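Local coordinates for putative hemin transport system, substrate-binding protein (Burkholderia cenocepacia J2315, PDB 5GIZ), which binds heme in the periplasm, probably passing it on as the substrate-binding component of a bacterial hemin uptake system, at residues A[171-174]-A[175-179]; A[131-134]-A[135-139]; A[255-258]-A[259-263]; A[96-100]-A[101-105]. All blocks are in the same frame, centred on the assembly; numbering follows the deposited sequence.

Interaction 1 (A[171-174]-A[175-179]); sequences AADA and MIRYA. With SO4 (sulfate ion), chain C.
The guanidinium of Arg177 receives the carboxylate of Asp173 at its edge, while Ala174 CA lies oblique to it. The ring of Tyr178 has a sulfate oxygen at its edge, in plane, and Ala174 O oblique to it. The carboxylate and guanidinium planes are 39° apart. Arg177 grips side-on: NE and NH2 both donate to one oxygen, with NE to Asp173 OD2 and NH2 to Asp173 OD2 each at 2.8 Å. NH2 meets that oxygen nearly along its C-O axis, and NE comes from above the carboxylate plane. This salt bridge spans one helical turn. The Asp173 CG stands anti to its own nitrogen (chi1 -176°), and the Arg177 chain folds back at chi3 to meet it. Asp173 OD1 is held separately by Gln168 and Asn183, so both oxygens of this buried carboxylate have partners.

Tyr178 OH donates to SO4 O1 at 2.6 Å. Ala174 CB lies 4.4 Å from Tyr178 CE2, an apolar contact one turn apart. Met175 packs on helix 255-269. This is a short alpha-helix with an i, i+4 salt bridge, and its first turn holds Ala171 and Ala172, which line the heme site seen in this protein, empty here.

Interaction 2 (A[131-134]-A[135-139]); sequences DWQA and ARDAV. With SO4 (sulfate ion), chain C.
Gln133 and Asp137 are tied by a side-chain hydrogen bond one turn apart, from Gln133 NE2 to Asp137 OD1 at 3.0 Å. The oxygen lies in the amide plane of Gln133, but the donor meets it from above the carboxylate plane. The two flat groups are turned 44° apart. Gln133 reaches its partner with CG anti to the backbone nitrogen and a bend at chi2 (65°). Arg136 holds the sulfate: Arg136 NH2 donates to SO4 O3 at 3.1 Å, nearly straight, with the oxygen at the guanidinium edge. The ion probably comes from the crystallisation liquor, and Tyr178 OH is also bonded to it.

Under these bonds runs the i to i+4 ladder of an alpha-helix, including Arg136 N to Trp132 O at 2.9 Å. The stretch belongs to helix 118-141, which links the parallel-sheet half to the mixed-sheet half, consistent with the long connecting helix of this family of periplasmic binding proteins.

Arg136 CG sits over one face of the indole, a CH-pi contact 4.2 Å from the centroid of the Trp132 five-membered ring. Farther out, Trp132 CZ2 comes to 3.4 Å from Arg136 NE and lies over a face of the guanidinium. The planes are 50° apart. Trp132 also meets Tyr178 edge-to-face and touches Leu255 and Val259. Trp132 CE3 lies 4.3 Å from Ala135 CB, and that methyl packs on Thr260.

Interaction 3 (A[255-258]-A[259-263]); sequences LPLA and VTTLH
Thr260 and Thr261 both place OG1 beside their own backbone nitrogen (chi1 -60° and -59°), which turns each hydroxyl back toward the carbonyl four residues earlier. Both lie in the first turns of helix 255-269, the C-terminal helix, where threonine hydroxyls bond to the helix backbone. Thr260 OG1 donates to Pro256 O at 2.8 Å. Thr261 OG1 donates to Leu257 O at 2.7 Å. Each carbonyl also takes the regular i to i+4 bond from the amide of the same threonine, so each is gripped twice by one residue. In both cases hydroxyl and amide arrive from opposite faces of the carbonyl plane. Thr261 OG1 stands above the carbonyl plane of Leu257, 38° out of it. Each hydroxyl thus gives its proton to the helix backbone; Thr261 is buried.

The remaining side-chain contacts are mostly apolar. Pro256, second residue of the helix, has no amide proton to give and packs on Phe128. Val259 faces Met175 and Tyr178 of helix 171-178 and Trp132 of helix 118-141. Phe247 touches Leu257, Ala258 and Thr261. Leu255 and Val259 meet at an angle along the same side of the helix, with Leu255 CD1 lying 4.0 Å from Val259 CG2.

Interaction 4 (A[96-100]-A[101-105]); sequences DERHD and VESVR
An N-cap starts helix 101-114, and the loop 96-100 that leads into it wraps round Ser103. Asp100 is the capping residue. Its OD1 accepts from Ser103 N at 2.9 Å. Asp100 CG sits between the backbone nitrogen and carbonyl carbon (chi1 69°), which turns the carboxylate to the first turn of the helix. Asp100 O also accepts a weak bond from Val104 N.

Ser103 ties the loop in return. Its OG stands anti to the backbone nitrogen (chi1 -180°) and accepts from Arg98 N at 3.2 Å along a nearly straight line. Alongside, Arg98 CB packs on Ser103 CB at 3.9 Å. Two waters also bond to the hydroxyl. One donates to Asp96 O and Ser103 O and accepts from Ser103 OG. The other links Glu97 OE2, 2.6 Å away, to Ser103 OG, 2.8 Å away, donating to both. The hydroxyl is thus held from several directions.

Glu97 OE2 also takes His99 N at 2.9 Å on its anti lone pair. The other oxygen of Glu97, OE1, forms a salt bridge with Lys107, farther along the same helix. At the start of the helix Val101 N bonds to Tyr178 OH, and the Val101 side chain touches Phe128 and Trp132 of helix 118-141. This is an aspartate-capped helix start, with the loop beside it placing His99 close to Ala171 of the heme-binding site.

How the interactions relate
All four contacts are local to helices or a helix start, and these pieces pack together. Tyr178 of interaction 1 reaches the other three. Interactions 1 and 4 also meet where Ala174 CB lies 3.2 Å from His99 O. The sulfate touches interactions 1 and 2. Interaction 3 lies against both, with centres about 10 Å from interaction 1 and about 9 Å from interaction 2. Met175 SD meets Leu255 CD1 at 3.5 Å, and Ala138 O lies 3.5 Å from His263 CE1. Interaction 1 holds heme-site residues Ala171 and Ala172. Interaction 4 approaches them through His99, whereas interaction 2 lies away from the site.

Interaction 1 (A[171-174]-A[175-179])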
loop_
_atom_site.group_PDB
_atom_site.type_symbol
_atom_site.label_atom_id
_atom_site.label_comp_id
_atom_site.label_asym_id
_atom_site.label_seq_id
_atom_site.Cartn_x
_atom_site.Cartn_y
_atom_site.Cartn_z
ATOM N N ALA A 171 1.587 3.869 -6.423
ATOM C CA ALA A 171 0.713 2.761 -6.056
ATOM C C ALA A 171 -0.707 3.068 -6.519
ATOM O O ALA A 171 -1.398 2.209 -7.035
ATOM C CB ALA A 171 0.731 2.554 -4.530
ATOM N N ALA A 172 -1.170 4.295 -6.251
ATOM C CA ALA A 172 -2.521 4.675 -6.613
ATOM C C ALA A 172 -2.794 4.562 -8.123
ATOM O O ALA A 172 -3.838 4.075 -8.529
ATOM C CB ALA A 172 -2.809 6.100 -6.144
ATOM N N ASP A 173 -1.859 5.029 -8.949
ATOM C CA ASP A 173 -1.999 4.921 -10.406
ATOM C C ASP A 173 -2.208 3.440 -10.812
ATOM O O ASP A 173 -3.078 3.092 -11.580
ATOM C CB ASP A 173 -0.751 5.481 -11.092
ATOM C CG ASP A 173 -0.872 5.490 -12.582
ATOM O OD1 ASP A 173 -1.423 6.464 -13.129
ATOM O OD2 ASP A 173 -0.412 4.500 -13.189
ATOM N N ALA A 174 -1.393 2.561 -10.245
ATOM C CA ALA A 174 -1.474 1.150 -10.554
ATOM C C ALA A 174 -2.805 0.555 -10.100
ATOM O O ALA A 174 -3.444 -0.195 -10.805
ATOM C CB ALA A 174 -0.322 0.399 -9.911
ATOM N N MET A 175 -3.250 0.946 -8.917
ATOM C CA MET A 175 -4.504 0.398 -8.400
ATOM C C MET A 175 -5.737 0.830 -9.207
ATOM O O MET A 175 -6.611 0.019 -9.543
ATOM C CB MET A 175 -4.719 0.734 -6.943
ATOM C CG MET A 175 -3.728 0.077 -6.018
ATOM S SD MET A 175 -3.812 -1.721 -5.995
ATOM C CE MET A 175 -5.427 -2.001 -5.250
ATOM N N ILE A 176 -5.717 2.081 -9.608
ATOM C CA ILE A 176 -6.788 2.654 -10.428
ATOM C C ILE A 176 -6.854 1.874 -11.747
ATOM O O ILE A 176 -7.923 1.442 -12.174
ATOM C CB ILE A 176 -6.513 4.113 -10.678
ATOM C CG1 ILE A 176 -6.840 4.926 -9.406
ATOM C CG2 ILE A 176 -7.324 4.640 -11.846
ATOM C CD1 ILE A 176 -6.289 6.309 -9.444
ATOM N N ARG A 177 -5.695 1.632 -12.381
ATOM C CA ARG A 177 -5.693 0.844 -13.599
ATOM C C ARG A 177 -6.046 -0.622 -13.404
ATOM O O ARG A 177 -6.807 -1.190 -14.220
ATOM C CB ARG A 177 -4.346 0.927 -14.273
ATOM C CG ARG A 177 -4.138 2.302 -14.896
ATOM C CD ARG A 177 -2.779 2.392 -15.617
ATOM N NE ARG A 177 -1.674 2.453 -14.678
ATOM C CZ ARG A 177 -0.697 1.565 -14.540
ATOM N NH1 ARG A 177 -0.611 0.505 -15.341
ATOM N NH2 ARG A 177 0.232 1.778 -13.605
ATOM N N TYR A 178 -5.623 -1.256 -12.310
ATOM C CA TYR A 178 -6.043 -2.629 -12.067
ATOM C C TYR A 178 -7.567 -2.783 -11.880
ATOM O O TYR A 178 -8.144 -3.821 -12.185
ATOM C CB TYR A 178 -5.331 -3.216 -10.847
ATOM C CG TYR A 178 -3.887 -3.610 -11.077
ATOM C CD1 TYR A 178 -3.510 -4.339 -12.218
ATOM C CD2 TYR A 178 -2.906 -3.345 -10.118
ATOM C CE1 TYR A 178 -2.213 -4.775 -12.391
ATOM C CE2 TYR A 178 -1.622 -3.772 -10.294
ATOM C CZ TYR A 178 -1.268 -4.503 -11.420
ATOM O OH TYR A 178 0.066 -4.936 -11.622
ATOM N N ALA A 179 -8.185 -1.737 -11.339
ATOM C CA ALA A 179 -9.609 -1.754 -11.123
ATOM C C ALA A 179 -10.407 -1.371 -12.361
ATOM O O ALA A 179 -11.633 -1.214 -12.226
ATOM C CB ALA A 179 -9.980 -0.876 -9.955
HETATM S S SO4 C . 0.682 -5.425 -14.917
HETATM O O1 SO4 C . 0.794 -6.191 -13.725
HETATM O O2 SO4 C . 1.708 -5.796 -15.941
HETATM O O3 SO4 C . -0.666 -5.510 -15.494
HETATM O O4 SO4 C . 0.908 -4.026 -14.745
#

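Interaction 2 (A[131-134]-A[135-139])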
loop_
_atom_site.group_PDB
_atom_site.type_symbol
_atom_site.label_atom_id
_atom_site.label_comp_id
_atom_site.label_asym_id
_atom_site.label_seq_id
_atom_site.Cartn_x
_atom_site.Cartn_y
_atom_site.Cartn_z
ATOM N N ASP A 131 -6.366 -16.223 -6.428
ATOM C CA ASP A 131 -7.174 -15.063 -6.119
ATOM C C ASP A 131 -6.974 -13.924 -7.122
ATOM O O ASP A 131 -7.919 -13.184 -7.478
ATOM C CB ASP A 131 -6.888 -14.562 -4.715
ATOM C CG ASP A 131 -7.356 -15.523 -3.636
ATOM O OD1 ASP A 131 -8.158 -16.424 -3.879
ATOM O OD2 ASP A 131 -6.937 -15.366 -2.507
ATOM N N TRP A 132 -5.730 -13.748 -7.556
ATOM C CA TRP A 132 -5.453 -12.720 -8.543
ATOM C C TRP A 132 -6.209 -12.961 -9.863
ATOM O O TRP A 132 -6.769 -12.046 -10.446
ATOM C CB TRP A 132 -3.982 -12.616 -8.772
ATOM C CG TRP A 132 -3.623 -11.513 -9.734
ATOM C CD1 TRP A 132 -2.972 -11.665 -10.889
ATOM C CD2 TRP A 132 -3.889 -10.107 -9.601
ATOM N NE1 TRP A 132 -2.823 -10.459 -11.510
ATOM C CE2 TRP A 132 -3.395 -9.484 -10.755
ATOM C CE3 TRP A 132 -4.529 -9.337 -8.641
ATOM C CZ2 TRP A 132 -3.442 -8.117 -10.956
ATOM C CZ3 TRP A 132 -4.629 -7.965 -8.863
ATOM C CH2 TRP A 132 -4.051 -7.368 -9.999
ATOM N N GLN A 133 -6.191 -14.187 -10.357
ATOM C CA GLN A 133 -6.933 -14.473 -11.556
ATOM C C GLN A 133 -8.433 -14.176 -11.401
ATOM O O GLN A 133 -9.056 -13.604 -12.287
ATOM C CB GLN A 133 -6.721 -15.930 -12.002
ATOM C CG GLN A 133 -7.455 -16.242 -13.295
ATOM C CD GLN A 133 -6.908 -15.455 -14.470
ATOM O OE1 GLN A 133 -5.729 -15.592 -14.808
ATOM N NE2 GLN A 133 -7.764 -14.612 -15.099
ATOM N N ALA A 134 -8.994 -14.521 -10.262
ATOM C CA ALA A 134 -10.397 -14.209 -9.951
ATOM C C ALA A 134 -10.632 -12.719 -9.944
ATOM O O ALA A 134 -11.633 -12.256 -10.430
ATOM C CB ALA A 134 -10.789 -14.868 -8.634
ATOM N N ALA A 135 -9.732 -11.943 -9.367
ATOM C CA ALA A 135 -9.864 -10.491 -9.338
ATOM C C ALA A 135 -9.799 -9.924 -10.772
ATOM O O ALA A 135 -10.612 -9.088 -11.169
ATOM C CB ALA A 135 -8.770 -9.914 -8.452
ATOM N N ARG A 136 -8.866 -10.411 -11.578
ATOM C CA ARG A 136 -8.777 -10.012 -12.984
ATOM C C ARG A 136 -10.112 -10.276 -13.683
ATOM O O ARG A 136 -10.600 -9.421 -14.399
ATOM C CB ARG A 136 -7.715 -10.808 -13.704
ATOM C CG ARG A 136 -6.315 -10.422 -13.384
ATOM C CD ARG A 136 -5.946 -9.040 -13.826
ATOM N NE ARG A 136 -4.510 -8.954 -14.119
ATOM C CZ ARG A 136 -3.894 -7.844 -14.552
ATOM N NH1 ARG A 136 -4.617 -6.720 -14.734
ATOM N NH2 ARG A 136 -2.578 -7.875 -14.811
ATOM N N ASP A 137 -10.672 -11.468 -13.457
ATOM C CA ASP A 137 -11.976 -11.854 -14.008
ATOM C C ASP A 137 -13.100 -10.944 -13.564
ATOM O O ASP A 137 -13.934 -10.557 -14.387
ATOM C CB ASP A 137 -12.355 -13.306 -13.633
ATOM C CG ASP A 137 -11.492 -14.348 -14.332
ATOM O OD1 ASP A 137 -10.705 -13.978 -15.261
ATOM O OD2 ASP A 137 -11.611 -15.550 -13.939
ATOM N N ALA A 138 -13.111 -10.597 -12.288
ATOM C CA ALA A 138 -14.157 -9.715 -11.743
ATOM C C ALA A 138 -14.100 -8.322 -12.409
ATOM O O ALA A 138 -15.111 -7.730 -12.803
ATOM C CB ALA A 138 -14.008 -9.599 -10.239
ATOM N N VAL A 139 -12.902 -7.788 -12.564
ATOM C CA VAL A 139 -12.703 -6.468 -13.177
ATOM C C VAL A 139 -13.086 -6.485 -14.655
ATOM O O VAL A 139 -13.822 -5.603 -15.135
ATOM C CB VAL A 139 -11.261 -5.983 -12.975
ATOM C CG1 VAL A 139 -10.976 -4.712 -13.759
ATOM C CG2 VAL A 139 -11.029 -5.734 -11.506
HETATM S S SO4 C . 0.682 -5.425 -14.917
HETATM O O1 SO4 C . 0.794 -6.191 -13.725
HETATM O O2 SO4 C . 1.708 -5.796 -15.941
HETATM O O3 SO4 C . -0.666 -5.510 -15.494
HETATM O O4 SO4 C . 0.908 -4.026 -14.745
#

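Interaction 3 (A[255-258]-A[259-263])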
loop_
_atom_site.group_PDB
_atom_site.type_symbol
_atom_site.label_atom_id
_atom_site.label_comp_id
_atom_site.label_asym_id
_atom_site.label_seq_id
_atom_site.Cartn_x
_atom_site.Cartn_y
_atom_site.Cartn_z
ATOM N N LEU A 255 -3.591 -7.951 -2.321
ATOM C CA LEU A 255 -3.774 -7.212 -3.569
ATOM C C LEU A 255 -5.061 -7.648 -4.328
ATOM O O LEU A 255 -5.798 -6.821 -4.797
ATOM C CB LEU A 255 -2.544 -7.324 -4.483
ATOM C CG LEU A 255 -2.649 -6.507 -5.767
ATOM C CD1 LEU A 255 -2.603 -5.015 -5.576
ATOM C CD2 LEU A 255 -1.541 -6.918 -6.716
ATOM N N PRO A 256 -5.308 -8.950 -4.489
ATOM C CA PRO A 256 -6.496 -9.372 -5.240
ATOM C C PRO A 256 -7.792 -8.853 -4.617
ATOM O O PRO A 256 -8.644 -8.332 -5.343
ATOM C CB PRO A 256 -6.408 -10.881 -5.215
ATOM C CG PRO A 256 -4.928 -11.150 -5.073
ATOM C CD PRO A 256 -4.491 -10.109 -4.071
ATOM N N LEU A 257 -7.883 -8.895 -3.301
ATOM C CA LEU A 257 -9.059 -8.350 -2.611
ATOM C C LEU A 257 -9.126 -6.867 -2.681
ATOM O O LEU A 257 -10.199 -6.300 -2.856
ATOM C CB LEU A 257 -9.060 -8.804 -1.154
ATOM C CG LEU A 257 -10.272 -8.392 -0.314
ATOM C CD1 LEU A 257 -11.555 -8.981 -0.839
ATOM C CD2 LEU A 257 -9.968 -8.772 1.125
ATOM N N ALA A 258 -7.983 -6.200 -2.557
ATOM C CA ALA A 258 -7.943 -4.760 -2.689
ATOM C C ALA A 258 -8.415 -4.270 -4.066
ATOM O O ALA A 258 -9.178 -3.315 -4.168
ATOM C CB ALA A 258 -6.552 -4.241 -2.416
ATOM N N VAL A 259 -7.928 -4.912 -5.123
ATOM C CA VAL A 259 -8.372 -4.582 -6.471
ATOM C C VAL A 259 -9.886 -4.914 -6.646
ATOM O O VAL A 259 -10.614 -4.090 -7.160
ATOM C CB VAL A 259 -7.506 -5.303 -7.494
ATOM C CG1 VAL A 259 -8.101 -5.199 -8.901
ATOM C CG2 VAL A 259 -6.100 -4.734 -7.519
ATOM N N THR A 260 -10.365 -6.053 -6.158
ATOM C CA THR A 260 -11.772 -6.370 -6.251
ATOM C C THR A 260 -12.593 -5.314 -5.512
ATOM O O THR A 260 -13.660 -4.895 -5.980
ATOM C CB THR A 260 -12.013 -7.760 -5.647
ATOM O OG1 THR A 260 -11.234 -8.699 -6.382
ATOM C CG2 THR A 260 -13.457 -8.163 -5.752
ATOM N N THR A 261 -12.121 -4.871 -4.358
ATOM C CA THR A 261 -12.831 -3.932 -3.545
ATOM C C THR A 261 -12.863 -2.566 -4.152
ATOM O O THR A 261 -13.942 -1.914 -4.215
ATOM C CB THR A 261 -12.205 -3.840 -2.141
ATOM O OG1 THR A 261 -12.243 -5.156 -1.529
ATOM C CG2 THR A 261 -12.947 -2.870 -1.213
ATOM N N LEU A 262 -11.717 -2.114 -4.667
ATOM C CA LEU A 262 -11.726 -0.844 -5.385
ATOM C C LEU A 262 -12.686 -0.862 -6.607
ATOM O O LEU A 262 -13.440 0.057 -6.841
ATOM C CB LEU A 262 -10.320 -0.520 -5.846
ATOM C CG LEU A 262 -10.210 0.825 -6.588
ATOM C CD1 LEU A 262 -10.755 1.960 -5.748
ATOM C CD2 LEU A 262 -8.765 1.071 -6.981
ATOM N N HIS A 263 -12.641 -1.942 -7.371
ATOM C CA HIS A 263 -13.510 -2.072 -8.539
ATOM C C HIS A 263 -15.009 -2.074 -8.100
ATOM O O HIS A 263 -15.825 -1.403 -8.710
ATOM C CB HIS A 263 -13.195 -3.377 -9.286
ATOM C CG HIS A 263 -14.115 -3.682 -10.408
ATOM N ND1 HIS A 263 -15.159 -4.560 -10.251
ATOM C CD2 HIS A 263 -14.140 -3.276 -11.699
ATOM C CE1 HIS A 263 -15.816 -4.659 -11.397
ATOM N NE2 HIS A 263 -15.182 -3.944 -12.306
#

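Interaction 4 (A[96-100]-A[101-105])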
loop_
_atom_site.group_PDB
_atom_site.type_symbol
_atom_site.label_atom_id
_atom_site.label_comp_id
_atom_site.label_asym_id
_atom_site.label_seq_id
_atom_site.Cartn_x
_atom_site.Cartn_y
_atom_site.Cartn_z
ATOM N N ASP A 96 12.246 -4.717 -3.332
ATOM C CA ASP A 96 11.913 -3.645 -4.272
ATOM C C ASP A 96 10.414 -3.421 -4.246
ATOM O O ASP A 96 9.668 -4.212 -3.685
ATOM C CB ASP A 96 12.354 -3.960 -5.699
ATOM C CG ASP A 96 13.840 -4.125 -5.829
ATOM O OD1 ASP A 96 14.615 -3.182 -5.502
ATOM O OD2 ASP A 96 14.224 -5.223 -6.279
ATOM N N GLU A 97 10.014 -2.299 -4.812
ATOM C CA GLU A 97 8.629 -1.918 -4.959
ATOM C C GLU A 97 8.456 -1.368 -6.378
ATOM O O GLU A 97 9.049 -0.324 -6.726
ATOM C CB GLU A 97 8.226 -0.850 -3.962
ATOM C CG GLU A 97 6.786 -0.458 -4.194
ATOM C CD GLU A 97 5.841 -1.636 -4.001
ATOM O OE1 GLU A 97 5.574 -1.925 -2.804
ATOM O OE2 GLU A 97 5.344 -2.233 -4.987
ATOM N N ARG A 98 7.691 -2.088 -7.184
ATOM C CA ARG A 98 7.398 -1.641 -8.528
ATOM C C ARG A 98 5.910 -1.393 -8.802
ATOM O O ARG A 98 5.487 -1.095 -9.933
ATOM C CB ARG A 98 7.927 -2.669 -9.468
ATOM C CG ARG A 98 9.343 -3.091 -9.052
ATOM C CD ARG A 98 10.108 -3.474 -10.228
ATOM N NE ARG A 98 11.490 -3.868 -9.913
ATOM C CZ ARG A 98 12.576 -3.217 -10.290
ATOM N NH1 ARG A 98 12.517 -2.110 -11.014
ATOM N NH2 ARG A 98 13.750 -3.728 -9.978
ATOM N N HIS A 99 5.121 -1.493 -7.757
ATOM C CA HIS A 99 3.665 -1.247 -7.897
ATOM C C HIS A 99 2.991 -2.064 -8.966
ATOM O O HIS A 99 2.216 -1.563 -9.757
ATOM C CB HIS A 99 3.385 0.232 -8.157
ATOM C CG HIS A 99 3.945 1.125 -7.116
ATOM N ND1 HIS A 99 4.716 2.225 -7.413
ATOM C CD2 HIS A 99 3.853 1.076 -5.770
ATOM C CE1 HIS A 99 5.088 2.801 -6.290
ATOM N NE2 HIS A 99 4.581 2.126 -5.280
ATOM N N ASP A 100 3.290 -3.341 -8.976
ATOM C CA ASP A 100 2.607 -4.270 -9.811
ATOM C C ASP A 100 2.500 -5.640 -9.138
ATOM O O ASP A 100 3.074 -5.909 -8.061
ATOM C CB ASP A 100 3.228 -4.300 -11.243
ATOM C CG ASP A 100 4.625 -4.899 -11.344
ATOM O OD1 ASP A 100 5.106 -5.583 -10.425
ATOM O OD2 ASP A 100 5.246 -4.621 -12.406
ATOM N N VAL A 101 1.696 -6.504 -9.738
ATOM C CA VAL A 101 1.439 -7.792 -9.166
ATOM C C VAL A 101 2.722 -8.612 -9.108
ATOM O O VAL A 101 2.971 -9.288 -8.105
ATOM C CB VAL A 101 0.281 -8.596 -9.824
ATOM C CG1 VAL A 101 0.604 -8.875 -11.245
ATOM C CG2 VAL A 101 -0.021 -9.890 -9.052
ATOM N N GLU A 102 3.600 -8.504 -10.107
ATOM C CA GLU A 102 4.831 -9.298 -10.005
ATOM C C GLU A 102 5.669 -8.901 -8.810
ATOM O O GLU A 102 6.339 -9.754 -8.187
ATOM C CB GLU A 102 5.668 -9.183 -11.270
ATOM C CG GLU A 102 6.770 -10.229 -11.309
ATOM C CD GLU A 102 6.115 -11.597 -11.408
ATOM O OE1 GLU A 102 5.481 -11.883 -12.443
ATOM O OE2 GLU A 102 6.173 -12.293 -10.393
ATOM N N SER A 103 5.700 -7.615 -8.500
ATOM C CA SER A 103 6.452 -7.116 -7.377
ATOM C C SER A 103 5.895 -7.724 -6.040
ATOM O O SER A 103 6.668 -8.017 -5.132
ATOM C CB SER A 103 6.343 -5.575 -7.387
ATOM O OG SER A 103 7.068 -5.053 -6.312
ATOM N N VAL A 104 4.590 -7.982 -5.958
ATOM C CA VAL A 104 4.020 -8.564 -4.759
ATOM C C VAL A 104 4.457 -10.022 -4.699
ATOM O O VAL A 104 4.801 -10.531 -3.634
ATOM C CB VAL A 104 2.486 -8.535 -4.742
ATOM C CG1 VAL A 104 1.915 -9.214 -3.512
ATOM C CG2 VAL A 104 1.999 -7.121 -4.926
ATOM N N ARG A 105 4.387 -10.695 -5.860
ATOM C CA ARG A 105 4.814 -12.100 -5.911
ATOM C C ARG A 105 6.272 -12.247 -5.469
ATOM O O ARG A 105 6.630 -13.226 -4.760
ATOM C CB ARG A 105 4.631 -12.657 -7.313
ATOM C CG ARG A 105 3.167 -12.624 -7.698
ATOM C CD ARG A 105 2.977 -13.045 -9.100
ATOM N NE ARG A 105 2.953 -14.487 -9.174
ATOM C CZ ARG A 105 3.767 -15.257 -9.885
ATOM N NH1 ARG A 105 4.840 -14.753 -10.553
ATOM N NH2 ARG A 105 3.514 -16.591 -9.902
HETATM O O HOH W 1 9.068 -6.972 -4.859
HETATM O O HOH W 2 4.662 -4.702 -4.972
#